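PDB 3KH1: predicted metal-dependent phosphohydrolase from Magnetospirillum magnetotacticum MS-1, which is probably a metal-dependent phosphohydrolase of the HD superfamily, possibly acting as a 5'-deoxynucleotidase. Local coordinates for residues G66-M71 and R135-L140; D76-D81 and R106-L111. One frame throughout, in Å; residues are numbered along the deposited sequence.

Both contacts lie in the HD domain, and their first segments follow each other in the chain, helix 65-74 supplying one side of interaction 1 and the turn and short helix after it one side of interaction 2. Interaction 1 is wholly buried and purely apolar, two helices meeting through aliphatic side chains, a selenomethionine and a phenylalanine around one small alanine. Interaction 2, farther from the centre of the chain, is partly buried; its apolar half, around Leu107 and Phe108, gives way at the exposed border to a salt bridge between Asp81 and Arg106. The two centres stand about 19 Å apart, and the nearest atoms, at about 6 Å, do not touch.

Interaction 1 (G66-M71 and R135-L140); sequences GRVARM and RFADAL
Two helices of the mainly helical HD domain, 65-74 and 132-151, pack here through Val68 and Met71 on one side and Phe136, Ala137 and Leu140 on the other. The axes of the short segments approach to 9.5 Å and cross at -55°. Closest in the backbone are Val68 and Ala137, whose CA atoms are 5.7 Å apart, a spacing that the single methyl group of alanine allows. Val68 places CG1 anti to its backbone N (chi1 168°), and this methyl makes the valine's closest contacts with the other helix. Val68 CG1 lies 4.0 Å from Ala137 CA and 4.1 Å from Phe136 CD2, meeting the ring obliquely; Leu140 CD1 is more distant, at 4.4 Å. Met71, a selenomethionine one helical turn later, runs extended as far as selenium before bending at chi3 (-78°), and its SE rests 3.7 Å from Ala137 CB. The alanine methyl is therefore touched by both the valine and the selenomethionine. Around these side chains, Ala52 of helix 41-54 packs on Val68 and Leu140, while Leu122 of helix 113-128 packs on Met71. Charged groups stay off the interface: Arg67 turns to Asp133 and Glu125, and Asp138 to Arg173. With only apolar side chains meeting across it, the contact depends on dispersion and the exclusion of water, and hence on close fit of shape.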
# COMPACT_ATOMS: atom_id res chain seq x y z
N GLY A 66 -7.09 -8.79 -8.38
CA GLY A 66 -7.57 -7.65 -7.62
C GLY A 66 -7.94 -8.02 -6.19
O GLY A 66 -7.75 -7.24 -5.26
N ARG A 67 -8.49 -9.22 -6.04
CA ARG A 67 -8.82 -9.73 -4.73
C ARG A 67 -7.58 -10.07 -3.92
O ARG A 67 -7.53 -9.78 -2.72
CB ARG A 67 -9.77 -10.91 -4.87
CG ARG A 67 -10.30 -11.45 -3.56
CD ARG A 67 -11.49 -12.40 -3.77
NE ARG A 67 -12.14 -12.81 -2.53
CZ ARG A 67 -11.65 -13.74 -1.74
NH1 ARG A 67 -10.50 -14.37 -2.05
NH2 ARG A 67 -12.31 -14.03 -0.64
N VAL A 68 -6.59 -10.65 -4.57
CA VAL A 68 -5.27 -10.84 -3.93
C VAL A 68 -4.71 -9.50 -3.45
O VAL A 68 -4.22 -9.39 -2.31
CB VAL A 68 -4.29 -11.55 -4.89
CG1 VAL A 68 -2.84 -11.49 -4.35
CG2 VAL A 68 -4.74 -13.02 -5.09
N ALA A 69 -4.81 -8.46 -4.30
CA ALA A 69 -4.32 -7.15 -3.93
C ALA A 69 -5.04 -6.65 -2.70
O ALA A 69 -4.41 -6.16 -1.77
CB ALA A 69 -4.44 -6.15 -5.09
N ARG A 70 -6.36 -6.74 -2.70
CA ARG A 70 -7.16 -6.26 -1.54
C ARG A 70 -6.78 -7.00 -0.27
O ARG A 70 -6.54 -6.42 0.78
CB ARG A 70 -8.65 -6.41 -1.83
CG ARG A 70 -9.56 -6.00 -0.72
CD ARG A 70 -10.99 -6.00 -1.06
NE ARG A 70 -11.57 -7.32 -1.33
CZ ARG A 70 -11.90 -7.79 -2.54
NH1 ARG A 70 -11.45 -7.21 -3.64
NH2 ARG A 70 -12.59 -8.91 -2.64
N MSE A 71 -6.65 -8.31 -0.40
CA MSE A 71 -6.27 -9.16 0.71
C MSE A 71 -4.90 -8.75 1.27
O MSE A 71 -4.71 -8.62 2.48
CB MSE A 71 -6.23 -10.63 0.23
CG MSE A 71 -5.81 -11.64 1.27
SE MSE A 71 -5.64 -13.42 0.49
CE MSE A 71 -7.52 -13.87 0.41
N ARG A 135 -3.00 -18.53 -1.32
CA ARG A 135 -1.72 -19.11 -1.63
C ARG A 135 -0.85 -18.18 -2.46
O ARG A 135 0.36 -18.06 -2.21
CB ARG A 135 -1.82 -20.48 -2.32
CG ARG A 135 -2.23 -21.59 -1.37
CD ARG A 135 -2.23 -22.95 -2.01
NE ARG A 135 -3.53 -23.22 -2.55
CZ ARG A 135 -3.87 -23.20 -3.83
NH1 ARG A 135 -3.00 -22.87 -4.79
NH2 ARG A 135 -5.14 -23.49 -4.14
N PHE A 136 -1.45 -17.48 -3.42
CA PHE A 136 -0.66 -16.55 -4.23
C PHE A 136 -0.26 -15.34 -3.38
O PHE A 136 0.87 -14.91 -3.41
CB PHE A 136 -1.41 -16.17 -5.50
CG PHE A 136 -0.55 -15.44 -6.49
CD1 PHE A 136 0.53 -16.07 -7.09
CD2 PHE A 136 -0.83 -14.11 -6.84
CE1 PHE A 136 1.31 -15.38 -7.96
CE2 PHE A 136 -0.03 -13.41 -7.75
CZ PHE A 136 1.01 -14.05 -8.31
N ALA A 137 -1.20 -14.83 -2.58
CA ALA A 137 -0.89 -13.73 -1.65
C ALA A 137 0.26 -14.09 -0.72
O ALA A 137 1.23 -13.33 -0.54
CB ALA A 137 -2.14 -13.39 -0.82
N ASP A 138 0.18 -15.28 -0.11
CA ASP A 138 1.19 -15.71 0.84
C ASP A 138 2.56 -15.91 0.15
O ASP A 138 3.60 -15.57 0.71
CB ASP A 138 0.76 -17.01 1.52
CG ASP A 138 1.67 -17.41 2.67
OD1 ASP A 138 1.72 -16.66 3.67
OD2 ASP A 138 2.28 -18.51 2.58
N ALA A 139 2.54 -16.44 -1.07
CA ALA A 139 3.79 -16.64 -1.81
C ALA A 139 4.50 -15.31 -2.06
O ALA A 139 5.72 -15.20 -1.87
CB ALA A 139 3.44 -17.35 -3.13
N LEU A 140 3.74 -14.28 -2.42
CA LEU A 140 4.33 -12.99 -2.68
C LEU A 140 4.87 -12.38 -1.41
O LEU A 140 5.96 -11.80 -1.35
CB LEU A 140 3.33 -12.05 -3.28
CG LEU A 140 2.80 -12.45 -4.63
CD1 LEU A 140 1.54 -11.62 -4.96
CD2 LEU A 140 3.88 -12.24 -5.68

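Interaction 2 (D76-D81 and R106-L111); sequences DIVEID and RLFGLL
A type I turn from Asp76 to Glu79 leads into the short helix 79-82 and faces the C-terminal end of helix 96-108, where a second type I turn, Phe108 to Leu111, follows; Val78 and Leu107 come nearest, CA to CA, at 7.1 Å. CB of Leu107 is directed toward residues 76-81, and Leu107 CD1 lies 3.4 Å from Ile77 O and 3.9 Å from Ile80 CB, while Ile77 CG2, anti to its own backbone N, meets Leu107 CB at 4.1 Å. Beta-branched Ile77 and Val78 suit this side, each presenting a methyl close to the backbone. Phe108 receives both obliquely: Ile77 CG2 near CE1 and Val78 CG1, 4.1 Å from Phe108 CE2. Asp76, its CB directed away, belongs to the His-Asp pair that names the HD family. Trp123 of helix 113-128 packs on Val78 and Phe108. At the exposed border Arg106 bends at chi3 (80°) and grips Asp81 side-on in a salt bridge: Arg106 NE donates to the syn lone pair of Asp81 OD2 (2.7 Å, 173°), and Arg106 NH2 to Asp81 OD1 (2.8 Å). Carboxylate and guanidinium planes lie 21° apart, suiting paired bonds; NH2 also forms a salt bridge with Glu19.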
# COMPACT_ATOMS: atom_id res chain seq x y z
N ASP A 76 -2.22 -7.18 7.21
CA ASP A 76 -1.53 -6.81 8.43
C ASP A 76 -2.23 -5.78 9.29
O ASP A 76 -1.71 -5.36 10.32
CB ASP A 76 -0.09 -6.34 8.15
CG ASP A 76 0.92 -7.47 8.16
OD1 ASP A 76 0.61 -8.56 8.71
OD2 ASP A 76 2.03 -7.20 7.67
N ILE A 77 -3.45 -5.42 8.96
CA ILE A 77 -4.18 -4.46 9.81
C ILE A 77 -4.25 -4.88 11.27
O ILE A 77 -4.11 -4.03 12.17
CB ILE A 77 -5.54 -4.10 9.20
CG1 ILE A 77 -5.30 -3.15 7.96
CG2 ILE A 77 -6.49 -3.50 10.26
CD1 ILE A 77 -6.55 -2.92 7.10
N VAL A 78 -4.41 -6.19 11.51
CA VAL A 78 -4.41 -6.64 12.90
C VAL A 78 -3.16 -6.27 13.70
O VAL A 78 -3.21 -6.14 14.95
CB VAL A 78 -4.65 -8.17 13.04
CG1 VAL A 78 -6.11 -8.50 12.61
CG2 VAL A 78 -3.57 -8.99 12.28
N GLU A 79 -2.03 -6.09 13.01
CA GLU A 79 -0.78 -5.73 13.69
C GLU A 79 -0.80 -4.35 14.36
O GLU A 79 0.05 -4.07 15.19
CB GLU A 79 0.44 -5.93 12.77
CG GLU A 79 0.53 -7.40 12.24
CD GLU A 79 1.90 -7.83 11.77
OE1 GLU A 79 2.77 -6.99 11.53
OE2 GLU A 79 2.09 -9.07 11.67
N ILE A 80 -1.72 -3.47 13.97
CA ILE A 80 -1.91 -2.20 14.68
C ILE A 80 -1.98 -2.43 16.17
O ILE A 80 -1.41 -1.66 16.93
CB ILE A 80 -3.12 -1.41 14.15
CG1 ILE A 80 -2.86 -0.89 12.74
CG2 ILE A 80 -3.53 -0.29 15.10
CD1 ILE A 80 -4.09 -0.48 12.00
N ASP A 81 -2.76 -3.44 16.59
CA ASP A 81 -2.89 -3.78 17.99
C ASP A 81 -1.96 -4.92 18.39
O ASP A 81 -1.48 -4.96 19.54
CB ASP A 81 -4.33 -4.19 18.34
CG ASP A 81 -5.35 -3.05 18.28
OD1 ASP A 81 -4.98 -1.86 18.04
OD2 ASP A 81 -6.55 -3.41 18.57
N ARG A 106 -11.66 -5.49 17.10
CA ARG A 106 -11.72 -4.07 17.36
C ARG A 106 -11.60 -3.27 16.08
O ARG A 106 -12.34 -2.31 15.85
CB ARG A 106 -10.62 -3.63 18.32
CG ARG A 106 -10.74 -2.16 18.71
CD ARG A 106 -9.57 -1.69 19.53
NE ARG A 106 -8.38 -1.38 18.73
CZ ARG A 106 -8.17 -0.25 18.03
NH1 ARG A 106 -9.08 0.73 17.98
NH2 ARG A 106 -7.02 -0.06 17.44
N LEU A 107 -10.62 -3.65 15.24
CA LEU A 107 -10.29 -2.86 14.07
C LEU A 107 -11.32 -3.05 12.97
O LEU A 107 -11.88 -2.05 12.50
CB LEU A 107 -8.87 -3.20 13.59
CG LEU A 107 -7.78 -2.59 14.52
CD1 LEU A 107 -6.50 -3.36 14.44
CD2 LEU A 107 -7.64 -1.09 14.22
N PHE A 108 -11.54 -4.28 12.51
CA PHE A 108 -12.59 -4.50 11.50
C PHE A 108 -13.96 -4.12 12.06
O PHE A 108 -14.83 -3.71 11.29
CB PHE A 108 -12.56 -5.95 10.95
CG PHE A 108 -11.25 -6.27 10.24
CD1 PHE A 108 -10.81 -5.53 9.15
CD2 PHE A 108 -10.43 -7.30 10.68
CE1 PHE A 108 -9.61 -5.80 8.52
CE2 PHE A 108 -9.21 -7.56 10.02
CZ PHE A 108 -8.83 -6.82 8.98
N GLY A 109 -14.13 -4.16 13.38
CA GLY A 109 -15.40 -3.82 14.01
C GLY A 109 -15.73 -2.35 13.85
O GLY A 109 -16.87 -1.96 14.10
N LEU A 110 -14.77 -1.50 13.49
CA LEU A 110 -15.05 -0.10 13.15
C LEU A 110 -15.91 0.02 11.87
O LEU A 110 -16.63 0.99 11.68
CB LEU A 110 -13.76 0.69 12.98
CG LEU A 110 -12.91 0.90 14.25
CD1 LEU A 110 -11.57 1.55 13.88
CD2 LEU A 110 -13.66 1.72 15.32
N LEU A 111 -15.77 -0.94 10.97
CA LEU A 111 -16.49 -0.89 9.69
C LEU A 111 -17.97 -1.17 9.90
O LEU A 111 -18.37 -1.75 10.92
CB LEU A 111 -15.89 -1.93 8.72
CG LEU A 111 -14.49 -1.59 8.20
CD1 LEU A 111 -13.84 -2.87 7.65
CD2 LEU A 111 -14.57 -0.44 7.19